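Local coordinates for protein putative hydrolase YdeN (Bacillus subtilis, PDB 1UXO) that probably acts as a serine hydrolase of the alpha/beta-hydrolase fold, perhaps an esterase, of unknown substrate, at residues Val7-Gly12 with Ala36-Met41; Thr18-Pro23 with Val70-Gly75; Ile95-Gly100 with Arg131-Ser136; Gln122-Ser127 with Gln152-Ala157. The protein carries 2 engineered substitutions. All coordinates share one frame; numbering follows the deposited sequence.

Along the chain the four contacts form two crossing pairs. Interaction 1 opens on strand 6-10 and interaction 2 on the loop entering helix 22-31; interaction 1 then closes at strand 35-39, and interaction 2 closes only at the end of strand 67-72. In the second half, interaction 3 starts on strand 92-98, interaction 4 on helix 121-127, and they close in the same order, at strand 128-136 and at the end of helix 144-153. Interactions 1, 2 and 3 follow one parallel sheet: strand 67-72 lies between strands 6-10 and 92-98. Interaction 4, on the other side of the chain's centre from interactions 1 and 2, joins two helices and meets interaction 3 through Arg131.

Interaction 1 (Val7-Gly12 with Ala36-Met41); sequences VYIIHG and ADILNM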
# COMPACT_ATOMS: atom_id res chain seq x y z
N VAL A 7 5.32 -4.00 10.65
CA VAL A 7 5.01 -3.71 9.26
C VAL A 7 3.68 -4.38 9.01
O VAL A 7 3.52 -5.56 9.36
CB VAL A 7 6.03 -4.34 8.33
CG1 VAL A 7 5.61 -4.15 6.89
CG2 VAL A 7 7.39 -3.77 8.63
N TYR A 8 2.73 -3.65 8.45
CA TYR A 8 1.46 -4.24 8.02
C TYR A 8 1.43 -4.30 6.50
O TYR A 8 1.86 -3.34 5.83
CB TYR A 8 0.26 -3.46 8.55
CG TYR A 8 -0.02 -3.63 10.02
CD1 TYR A 8 -0.37 -4.86 10.56
CD2 TYR A 8 0.14 -2.57 10.89
CE1 TYR A 8 -0.67 -4.98 11.94
CE2 TYR A 8 -0.14 -2.68 12.22
CZ TYR A 8 -0.49 -3.90 12.75
OH TYR A 8 -0.75 -3.99 14.10
N ILE A 9 0.91 -5.38 5.95
CA ILE A 9 0.85 -5.57 4.50
C ILE A 9 -0.61 -5.72 4.11
O ILE A 9 -1.33 -6.58 4.66
CB ILE A 9 1.68 -6.78 4.09
CG1 ILE A 9 3.13 -6.62 4.48
CG2 ILE A 9 1.55 -7.10 2.54
CD1 ILE A 9 3.86 -7.98 4.55
N ILE A 10 -1.05 -4.90 3.15
CA ILE A 10 -2.48 -4.83 2.77
C ILE A 10 -2.65 -5.06 1.27
O ILE A 10 -2.10 -4.34 0.42
CB ILE A 10 -3.11 -3.46 3.18
CG1 ILE A 10 -2.87 -3.13 4.64
CG2 ILE A 10 -4.62 -3.45 2.83
CD1 ILE A 10 -1.65 -2.36 4.97
N HIS A 11 -3.48 -6.05 0.94
CA HIS A 11 -3.70 -6.50 -0.42
C HIS A 11 -4.78 -5.70 -1.15
O HIS A 11 -5.35 -4.78 -0.60
CB HIS A 11 -4.10 -7.99 -0.41
CG HIS A 11 -5.44 -8.24 0.22
ND1 HIS A 11 -6.63 -7.87 -0.38
CD2 HIS A 11 -5.77 -8.79 1.41
CE1 HIS A 11 -7.64 -8.19 0.42
NE2 HIS A 11 -7.15 -8.78 1.51
N GLY A 12 -5.03 -6.05 -2.40
CA GLY A 12 -5.99 -5.36 -3.25
C GLY A 12 -7.22 -6.20 -3.54
O GLY A 12 -7.56 -7.16 -2.82
N ALA A 36 6.13 -8.60 10.76
CA ALA A 36 5.23 -8.21 9.67
C ALA A 36 3.98 -9.06 9.75
O ALA A 36 4.05 -10.25 10.06
CB ALA A 36 5.88 -8.41 8.36
N ASP A 37 2.85 -8.42 9.55
CA ASP A 37 1.53 -9.05 9.55
C ASP A 37 0.78 -8.66 8.29
O ASP A 37 0.66 -7.49 7.98
CB ASP A 37 0.77 -8.68 10.81
CG ASP A 37 1.47 -9.25 12.06
OD1 ASP A 37 1.27 -10.46 12.35
OD2 ASP A 37 2.32 -8.61 12.72
N ILE A 38 0.35 -9.66 7.52
CA ILE A 38 -0.45 -9.46 6.36
C ILE A 38 -1.93 -9.38 6.76
O ILE A 38 -2.46 -10.34 7.34
CB ILE A 38 -0.25 -10.58 5.32
CG1 ILE A 38 1.26 -10.88 5.04
CG2 ILE A 38 -1.01 -10.19 4.06
CD1 ILE A 38 1.53 -12.23 4.52
N LEU A 39 -2.58 -8.29 6.43
CA LEU A 39 -3.96 -8.07 6.85
C LEU A 39 -4.89 -8.47 5.74
O LEU A 39 -4.78 -7.93 4.60
CB LEU A 39 -4.18 -6.60 7.14
CG LEU A 39 -3.35 -6.04 8.27
CD1 LEU A 39 -3.80 -4.61 8.58
CD2 LEU A 39 -3.43 -6.90 9.50
N ASN A 40 -5.92 -9.22 6.06
CA ASN A 40 -6.96 -9.52 5.11
C ASN A 40 -8.08 -8.51 5.23
O ASN A 40 -8.45 -8.10 6.35
CB ASN A 40 -7.51 -10.91 5.34
CG ASN A 40 -6.56 -11.98 4.92
OD1 ASN A 40 -6.25 -12.07 3.72
ND2 ASN A 40 -6.07 -12.79 5.87
N MSE A 41 -8.63 -8.11 4.09
CA MSE A 41 -9.79 -7.23 4.04
C MSE A 41 -11.08 -8.03 3.78
O MSE A 41 -11.05 -9.07 3.13
CB MSE A 41 -9.59 -6.18 2.96
CG MSE A 41 -8.38 -5.31 3.19
SE MSE A 41 -8.59 -3.99 4.66
CE MSE A 41 -7.27 -4.80 5.99
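Strand residues 7-10 run parallel to 36-39, the two axes 4.6 Å apart at closest and turned by 24°. Three backbone bonds zip the pair: Asp37 N to Val7 O, Ile9 N to Asp37 O, and Leu39 N to Ile9 O, the last 2.8 Å long and nearly straight. Asp37 thus donates and accepts between Val7 and Ile9, the alternation of a parallel ladder. On the Tyr8 face, Leu39 lies against the ring, its CD2 3.8 Å from Tyr8 CD1, while Asp37 CB, on the same strand as Leu39, lies near Tyr8 CD1 and CE1. The tyrosine hydroxyl reaches beyond both strands to Thr62. On the other face, Ile9 CD1 rests 3.9 Å from Ile38 CG1, and helix 22-31 packs over this pair through Phe22. That helix links the two strands in a beta-alpha-beta crossover, and strand 35-39 is an outermost strand of the alpha/beta-hydrolase sheet. Past the ladder, His11 takes over. Its CG sits between backbone N and carbonyl carbon (chi1 67°), and the ring reaches the residues that follow strand 35-39: NE2 accepts Met41 N at 3.0 Å, the donor tilted from the ring plane, while ND1 donates to Gly12 O at 2.7 Å. An alanine in place of His11 would probably leave Met41 N without this acceptor and Gly12 O without its donor, freeing both loops to shift. Met41, a selenomethionine, lays its CB 3.8 Å from His11 CE1 and sends its chain toward helix 49-57, where Trp52, Thr55 and Leu56 receive it.

Interaction 2 (Thr18-Pro23 with Val70-Gly75); sequences TNHWFP and VAHSLG
His72 and Trp21 carry this contact, with Val70 and Phe22 adding smaller contacts. His72 is the last strand residue before Ser73, the predicted nucleophile of the charge relay, and His72 to Gly75 form the type II' turn of the nucleophile elbow, the hallmark of the alpha/beta-hydrolase fold. Gly75 N closes that turn on His72 O, and Ser73 holds a positive phi of 55°, as the nucleophile does in these elbows. In His72 the first torsion sets CG anti to the backbone N (chi1 -176°); the imidazole lies against the loop ahead of helix 22-31. There Trp21 presents its edge to the face of His72 in an edge-to-face pair, ring planes at 74° and Trp21 CZ2 3.8 Å from His72 CG. His20 completes an aromatic cluster with these two, its ring oblique to that of His72. On the opposite face of the imidazole from Trp21, Ser73 CB lies 4.0 Å above the plane, over its centre. His72 NE2 bonds to the carbonyl oxygen of His166, the predicted relay histidine, which limits rotation of the imidazole while Trp21 packs on one face. Trp21 NE1 makes a weak bond to Phe167 O, tying the indole to the same loop. Two residues earlier on the strand, Val70 CG1 meets the rim of the six-membered ring in its plane, 4.0 Å from Trp21 CZ3. Phe22 approaches His72 at about a right angle, and its CE1, 3.9 Å from His72 CB, also sits over the indole of Trp21, offset toward the rim.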
# COMPACT_ATOMS: atom_id res chain seq x y z
N THR A 18 -2.57 -14.80 1.22
CA THR A 18 -1.76 -15.88 0.71
C THR A 18 -1.25 -15.64 -0.71
O THR A 18 -0.44 -16.44 -1.21
CB THR A 18 -2.51 -17.25 0.70
OG1 THR A 18 -3.70 -17.14 -0.11
CG2 THR A 18 -2.91 -17.69 2.10
N ASN A 19 -1.75 -14.58 -1.36
CA ASN A 19 -1.47 -14.31 -2.77
C ASN A 19 -0.19 -13.48 -2.99
O ASN A 19 0.34 -12.81 -2.08
CB ASN A 19 -2.63 -13.55 -3.42
CG ASN A 19 -3.90 -14.44 -3.59
OD1 ASN A 19 -5.01 -14.10 -3.09
ND2 ASN A 19 -3.77 -15.55 -4.32
N HIS A 20 0.28 -13.52 -4.23
CA HIS A 20 1.32 -12.61 -4.73
C HIS A 20 2.60 -12.72 -3.89
O HIS A 20 3.03 -13.85 -3.53
CB HIS A 20 0.71 -11.17 -4.89
CG HIS A 20 -0.62 -11.19 -5.59
ND1 HIS A 20 -0.87 -12.04 -6.63
CD2 HIS A 20 -1.76 -10.49 -5.38
CE1 HIS A 20 -2.13 -11.90 -7.01
NE2 HIS A 20 -2.68 -10.95 -6.28
N TRP A 21 3.17 -11.59 -3.54
CA TRP A 21 4.48 -11.48 -2.88
C TRP A 21 4.37 -11.26 -1.35
O TRP A 21 5.40 -11.05 -0.69
CB TRP A 21 5.32 -10.38 -3.55
CG TRP A 21 4.54 -9.20 -3.96
CD1 TRP A 21 3.90 -9.03 -5.16
CD2 TRP A 21 4.24 -8.05 -3.17
NE1 TRP A 21 3.23 -7.84 -5.16
CE2 TRP A 21 3.42 -7.22 -3.95
CE3 TRP A 21 4.58 -7.63 -1.87
CZ2 TRP A 21 2.92 -6.00 -3.50
CZ3 TRP A 21 4.09 -6.39 -1.42
CH2 TRP A 21 3.26 -5.60 -2.25
N PHE A 22 3.16 -11.33 -0.78
CA PHE A 22 2.98 -10.96 0.63
C PHE A 22 3.65 -11.98 1.57
O PHE A 22 4.35 -11.60 2.51
CB PHE A 22 1.46 -10.69 1.02
CG PHE A 22 0.66 -9.95 -0.05
CD1 PHE A 22 1.16 -8.77 -0.65
CD2 PHE A 22 -0.58 -10.43 -0.51
CE1 PHE A 22 0.43 -8.10 -1.64
CE2 PHE A 22 -1.29 -9.74 -1.47
CZ PHE A 22 -0.78 -8.59 -2.05
N PRO A 23 3.43 -13.28 1.37
CA PRO A 23 4.11 -14.27 2.20
C PRO A 23 5.60 -14.13 2.07
O PRO A 23 6.24 -14.10 3.12
CB PRO A 23 3.61 -15.63 1.67
CG PRO A 23 2.37 -15.29 0.96
CD PRO A 23 2.44 -13.89 0.43
N VAL A 70 2.61 -1.28 3.95
CA VAL A 70 2.91 -1.65 2.58
C VAL A 70 1.59 -2.12 1.99
O VAL A 70 0.97 -3.05 2.49
CB VAL A 70 3.94 -2.79 2.52
CG1 VAL A 70 4.16 -3.28 1.05
CG2 VAL A 70 5.22 -2.33 3.19
N ALA A 71 1.17 -1.50 0.91
CA ALA A 71 -0.11 -1.82 0.30
C ALA A 71 0.05 -2.10 -1.17
O ALA A 71 0.99 -1.57 -1.80
CB ALA A 71 -1.06 -0.65 0.51
N HIS A 72 -0.87 -2.93 -1.71
CA HIS A 72 -0.90 -3.25 -3.10
C HIS A 72 -2.24 -2.88 -3.72
O HIS A 72 -3.32 -3.18 -3.17
CB HIS A 72 -0.61 -4.74 -3.33
CG HIS A 72 -0.54 -5.13 -4.79
ND1 HIS A 72 -1.22 -6.23 -5.29
CD2 HIS A 72 0.16 -4.61 -5.84
CE1 HIS A 72 -0.96 -6.34 -6.59
NE2 HIS A 72 -0.13 -5.38 -6.95
N SER A 73 -2.14 -2.14 -4.81
CA SER A 73 -3.27 -1.81 -5.68
C SER A 73 -4.41 -1.14 -4.88
O SER A 73 -4.18 -0.07 -4.25
CB SER A 73 -3.65 -3.08 -6.48
OG SER A 73 -4.49 -2.73 -7.59
N LEU A 74 -5.59 -1.78 -4.81
CA LEU A 74 -6.74 -1.20 -4.06
C LEU A 74 -6.46 -0.91 -2.60
O LEU A 74 -7.04 0.03 -2.01
CB LEU A 74 -7.99 -2.06 -4.19
CG LEU A 74 -9.31 -1.45 -3.75
CD1 LEU A 74 -9.76 -0.24 -4.64
CD2 LEU A 74 -10.42 -2.55 -3.66
N GLY A 75 -5.53 -1.63 -1.99
CA GLY A 75 -5.16 -1.32 -0.61
C GLY A 75 -4.58 0.06 -0.43
O GLY A 75 -4.61 0.62 0.66

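Interaction 3 (Ile95-Gly100 with Arg131-Ser136); sequences IILVSG and RAVIAS
Ile134 O takes the amide of Ser99 at 2.8 Å, with the N-H pointing straight at it (178°), and also receives a CA-H contact from Val98. It is the last rung of a parallel ladder between strands 92-98 and 128-136, which, with helix 121-127 between them, make up a beta-alpha-beta unit of the alpha/beta-hydrolase sheet. Ala132 O plays the same double part one step earlier, accepting Leu97 N at 2.8 Å and facing Ile96 CA. In the reverse direction, Ala132 N donates to Ile95 O and Ile134 N to Leu97 O, the latter from above the carbonyl plane. On one face Ile96 CG2, anti to its backbone N, meets Ile134 CD1 at 3.8 Å, and Val98 CG2 lies beside Ile134 CB; helix 177-188 covers this side through Leu183, Tyr186 and Val179. On the other face, the side packed by helices 75-84 and 144-153, Leu97 CB approaches Val133 CG2 at 4.3 Å, while Ile95 CG1 crosses the aliphatic start of Arg131, 4.1 Å from its CG. The ladder ends where Ser99 turns away from the strand, near the predicted relay residues Asp139 and His166. A water bridges the two segments beyond the ladder, 2.8 Å from Ser99 OG and accepting the N-H of Ser136 at 2.8 Å from its N.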
# COMPACT_ATOMS: atom_id res chain seq x y z
N ILE A 95 5.01 4.58 4.47
CA ILE A 95 4.09 3.85 3.58
C ILE A 95 4.76 3.58 2.24
O ILE A 95 5.58 4.38 1.72
CB ILE A 95 2.77 4.63 3.35
CG1 ILE A 95 3.00 5.97 2.65
CG2 ILE A 95 1.96 4.81 4.61
CD1 ILE A 95 1.68 6.73 2.38
N ILE A 96 4.48 2.40 1.71
CA ILE A 96 4.90 2.04 0.39
C ILE A 96 3.67 1.58 -0.37
O ILE A 96 2.96 0.67 0.08
CB ILE A 96 5.94 0.95 0.42
CG1 ILE A 96 7.20 1.40 1.17
CG2 ILE A 96 6.35 0.58 -0.96
CD1 ILE A 96 8.26 0.27 1.31
N LEU A 97 3.41 2.23 -1.48
CA LEU A 97 2.19 2.00 -2.26
C LEU A 97 2.57 1.33 -3.55
O LEU A 97 2.99 2.00 -4.50
CB LEU A 97 1.44 3.30 -2.49
CG LEU A 97 1.26 4.15 -1.24
CD1 LEU A 97 0.59 5.49 -1.55
CD2 LEU A 97 0.43 3.41 -0.22
N VAL A 98 2.41 0.00 -3.58
CA VAL A 98 2.69 -0.77 -4.79
C VAL A 98 1.51 -0.74 -5.75
O VAL A 98 0.41 -1.16 -5.39
CB VAL A 98 3.11 -2.20 -4.47
CG1 VAL A 98 3.64 -2.87 -5.70
CG2 VAL A 98 4.20 -2.17 -3.40
N SER A 99 1.74 -0.18 -6.93
CA SER A 99 0.69 0.07 -7.93
C SER A 99 -0.39 0.97 -7.38
O SER A 99 -1.58 0.74 -7.64
CB SER A 99 0.12 -1.22 -8.42
OG SER A 99 1.14 -2.07 -8.81
N GLY A 100 0.03 1.97 -6.59
CA GLY A 100 -0.91 2.88 -5.97
C GLY A 100 -1.62 3.80 -6.96
O GLY A 100 -1.06 4.19 -8.02
N ARG A 131 7.81 7.99 2.39
CA ARG A 131 6.74 7.62 1.42
C ARG A 131 7.33 7.23 0.06
O ARG A 131 8.19 7.93 -0.45
CB ARG A 131 5.76 8.77 1.25
CG ARG A 131 5.25 9.40 2.55
CD ARG A 131 4.43 10.72 2.37
NE ARG A 131 5.30 11.75 1.81
CZ ARG A 131 6.22 12.45 2.49
NH1 ARG A 131 6.39 12.25 3.81
NH2 ARG A 131 6.97 13.35 1.85
N ALA A 132 6.82 6.13 -0.49
CA ALA A 132 7.22 5.64 -1.80
C ALA A 132 6.07 4.98 -2.52
O ALA A 132 5.13 4.45 -1.87
CB ALA A 132 8.38 4.65 -1.68
N VAL A 133 6.13 5.12 -3.83
CA VAL A 133 5.25 4.43 -4.80
C VAL A 133 6.12 3.56 -5.74
O VAL A 133 7.15 4.02 -6.31
CB VAL A 133 4.46 5.41 -5.62
CG1 VAL A 133 3.62 4.70 -6.68
CG2 VAL A 133 3.60 6.27 -4.73
N ILE A 134 5.77 2.29 -5.85
CA ILE A 134 6.47 1.37 -6.77
C ILE A 134 5.47 1.01 -7.83
O ILE A 134 4.35 0.58 -7.52
CB ILE A 134 6.89 0.12 -6.01
CG1 ILE A 134 7.81 0.55 -4.85
CG2 ILE A 134 7.51 -0.88 -6.97
CD1 ILE A 134 8.33 -0.55 -3.97
N ALA A 135 5.83 1.19 -9.08
CA ALA A 135 4.87 1.02 -10.17
C ALA A 135 5.48 0.46 -11.38
O ALA A 135 6.64 0.74 -11.71
CB ALA A 135 4.18 2.37 -10.50
N SER A 136 4.69 -0.31 -12.11
CA SER A 136 5.13 -0.97 -13.34
C SER A 136 4.76 -0.21 -14.58
O SER A 136 3.60 0.11 -14.78
CB SER A 136 4.53 -2.39 -13.41
OG SER A 136 4.61 -2.96 -14.73
O HOH W 1 2.10 -0.75 -11.14

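Interaction 4 (Gln122-Ser127 with Gln152-Ala157); sequences QKIIES and QQIDAA
Ile125 lays its CG1 and CD1 over the backbone carbonyl of Ile154, CG1 coming to 3.5 Å from Ile154 O and CD1 to 3.9 Å from Ile154 C. CG1 stands anti to its own carbonyl carbon (chi1 -69°), and CD1 extends the branch toward the next residue, ending 4.1 Å from Asp155 CB. An alanine in place of Ile125 would probably open a gap beside the Ile154 carbonyl and leave Asp155 CB without this packing partner. Ile124, one position back on the helix, closes the other part of the contact: its CG2 and the CG2 of Ile154 meet at 3.8 Å, methyl against methyl, the two side chains crossing at a slant. The contact joins helix 121-127 to the residues that end helix 144-153, which stops in a Schellman motif with Asp155, at positive phi, as the C-prime residue; Ala156 N returns to Ala151 O, and the bond from Asp155 N to Gln152 O is weak. The chain then enters the border strand 157-161 of the sheet. Ile154 O, flanked by the Ile125 branch, is bonded by Arg131 NE, and Asp155 O by Arg131 NH2, so Arg131, on the neighbouring strand 128-136, satisfies these two carbonyls just past the helix.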
# COMPACT_ATOMS: atom_id res chain seq x y z
N GLN A 122 -1.81 17.05 2.15
CA GLN A 122 -0.98 17.53 3.23
C GLN A 122 -1.09 16.61 4.46
O GLN A 122 -0.13 16.30 5.11
CB GLN A 122 -1.34 18.99 3.59
CG GLN A 122 -0.48 19.55 4.71
CD GLN A 122 -0.73 21.04 5.01
OE1 GLN A 122 -1.43 21.74 4.26
NE2 GLN A 122 -0.16 21.52 6.11
N LYS A 123 -2.29 16.15 4.76
CA LYS A 123 -2.51 15.26 5.87
C LYS A 123 -1.76 13.93 5.62
O LYS A 123 -1.14 13.39 6.53
CB LYS A 123 -4.02 15.00 6.00
CG LYS A 123 -4.37 13.95 7.11
CD LYS A 123 -4.00 14.45 8.54
CE LYS A 123 -4.68 13.58 9.69
NZ LYS A 123 -4.07 12.26 9.76
N ILE A 124 -1.85 13.39 4.41
CA ILE A 124 -1.10 12.18 4.08
C ILE A 124 0.41 12.35 4.21
O ILE A 124 1.07 11.51 4.81
CB ILE A 124 -1.48 11.68 2.67
CG1 ILE A 124 -2.96 11.31 2.67
CG2 ILE A 124 -0.55 10.55 2.22
CD1 ILE A 124 -3.57 11.27 1.28
N ILE A 125 0.96 13.45 3.69
CA ILE A 125 2.34 13.77 3.84
C ILE A 125 2.74 13.83 5.33
O ILE A 125 3.75 13.25 5.74
CB ILE A 125 2.74 15.07 3.06
CG1 ILE A 125 2.67 14.80 1.56
CG2 ILE A 125 4.19 15.49 3.46
CD1 ILE A 125 2.70 16.03 0.70
N GLU A 126 1.91 14.46 6.16
CA GLU A 126 2.21 14.61 7.56
C GLU A 126 1.99 13.34 8.37
O GLU A 126 2.39 13.28 9.47
CB GLU A 126 1.40 15.77 8.14
CG GLU A 126 2.00 17.06 7.62
CD GLU A 126 1.24 18.31 7.93
OE1 GLU A 126 0.22 18.22 8.65
OE2 GLU A 126 1.66 19.37 7.42
N SER A 127 1.35 12.36 7.78
CA SER A 127 1.00 11.11 8.44
C SER A 127 2.04 9.98 8.30
O SER A 127 1.94 8.97 9.02
CB SER A 127 -0.36 10.60 7.91
OG SER A 127 -1.39 11.47 8.35
N GLN A 152 3.57 12.27 -7.13
CA GLN A 152 3.69 13.74 -7.09
C GLN A 152 2.78 14.39 -6.07
O GLN A 152 3.18 15.33 -5.35
CB GLN A 152 3.40 14.35 -8.46
CG GLN A 152 4.35 13.94 -9.54
CD GLN A 152 3.88 14.23 -10.94
OE1 GLN A 152 2.68 14.52 -11.18
NE2 GLN A 152 4.78 14.06 -11.90
N GLN A 153 1.53 13.96 -6.03
CA GLN A 153 0.54 14.55 -5.12
C GLN A 153 0.93 14.41 -3.64
O GLN A 153 0.65 15.29 -2.81
CB GLN A 153 -0.80 13.87 -5.36
CG GLN A 153 -1.40 14.25 -6.68
CD GLN A 153 -2.66 13.51 -6.97
OE1 GLN A 153 -2.75 12.29 -6.73
NE2 GLN A 153 -3.68 14.24 -7.47
N ILE A 154 1.56 13.28 -3.30
CA ILE A 154 1.96 13.00 -1.93
C ILE A 154 3.48 13.02 -1.70
O ILE A 154 3.93 12.50 -0.70
CB ILE A 154 1.33 11.68 -1.34
CG1 ILE A 154 1.89 10.42 -2.05
CG2 ILE A 154 -0.22 11.75 -1.37
CD1 ILE A 154 1.62 9.12 -1.27
N ASP A 155 4.23 13.69 -2.57
CA ASP A 155 5.67 13.84 -2.42
C ASP A 155 6.33 12.53 -1.96
O ASP A 155 7.05 12.47 -0.96
CB ASP A 155 6.04 14.99 -1.48
CG ASP A 155 7.53 15.23 -1.45
OD1 ASP A 155 8.20 15.02 -2.53
OD2 ASP A 155 8.16 15.62 -0.40
N ALA A 156 6.08 11.49 -2.75
CA ALA A 156 6.65 10.16 -2.55
C ALA A 156 7.72 9.86 -3.61
O ALA A 156 7.57 10.23 -4.74
CB ALA A 156 5.58 9.12 -2.63
N ALA A 157 8.76 9.13 -3.23
CA ALA A 157 9.76 8.58 -4.14
C ALA A 157 9.09 7.56 -5.03
O ALA A 157 8.37 6.69 -4.53
CB ALA A 157 10.85 7.88 -3.36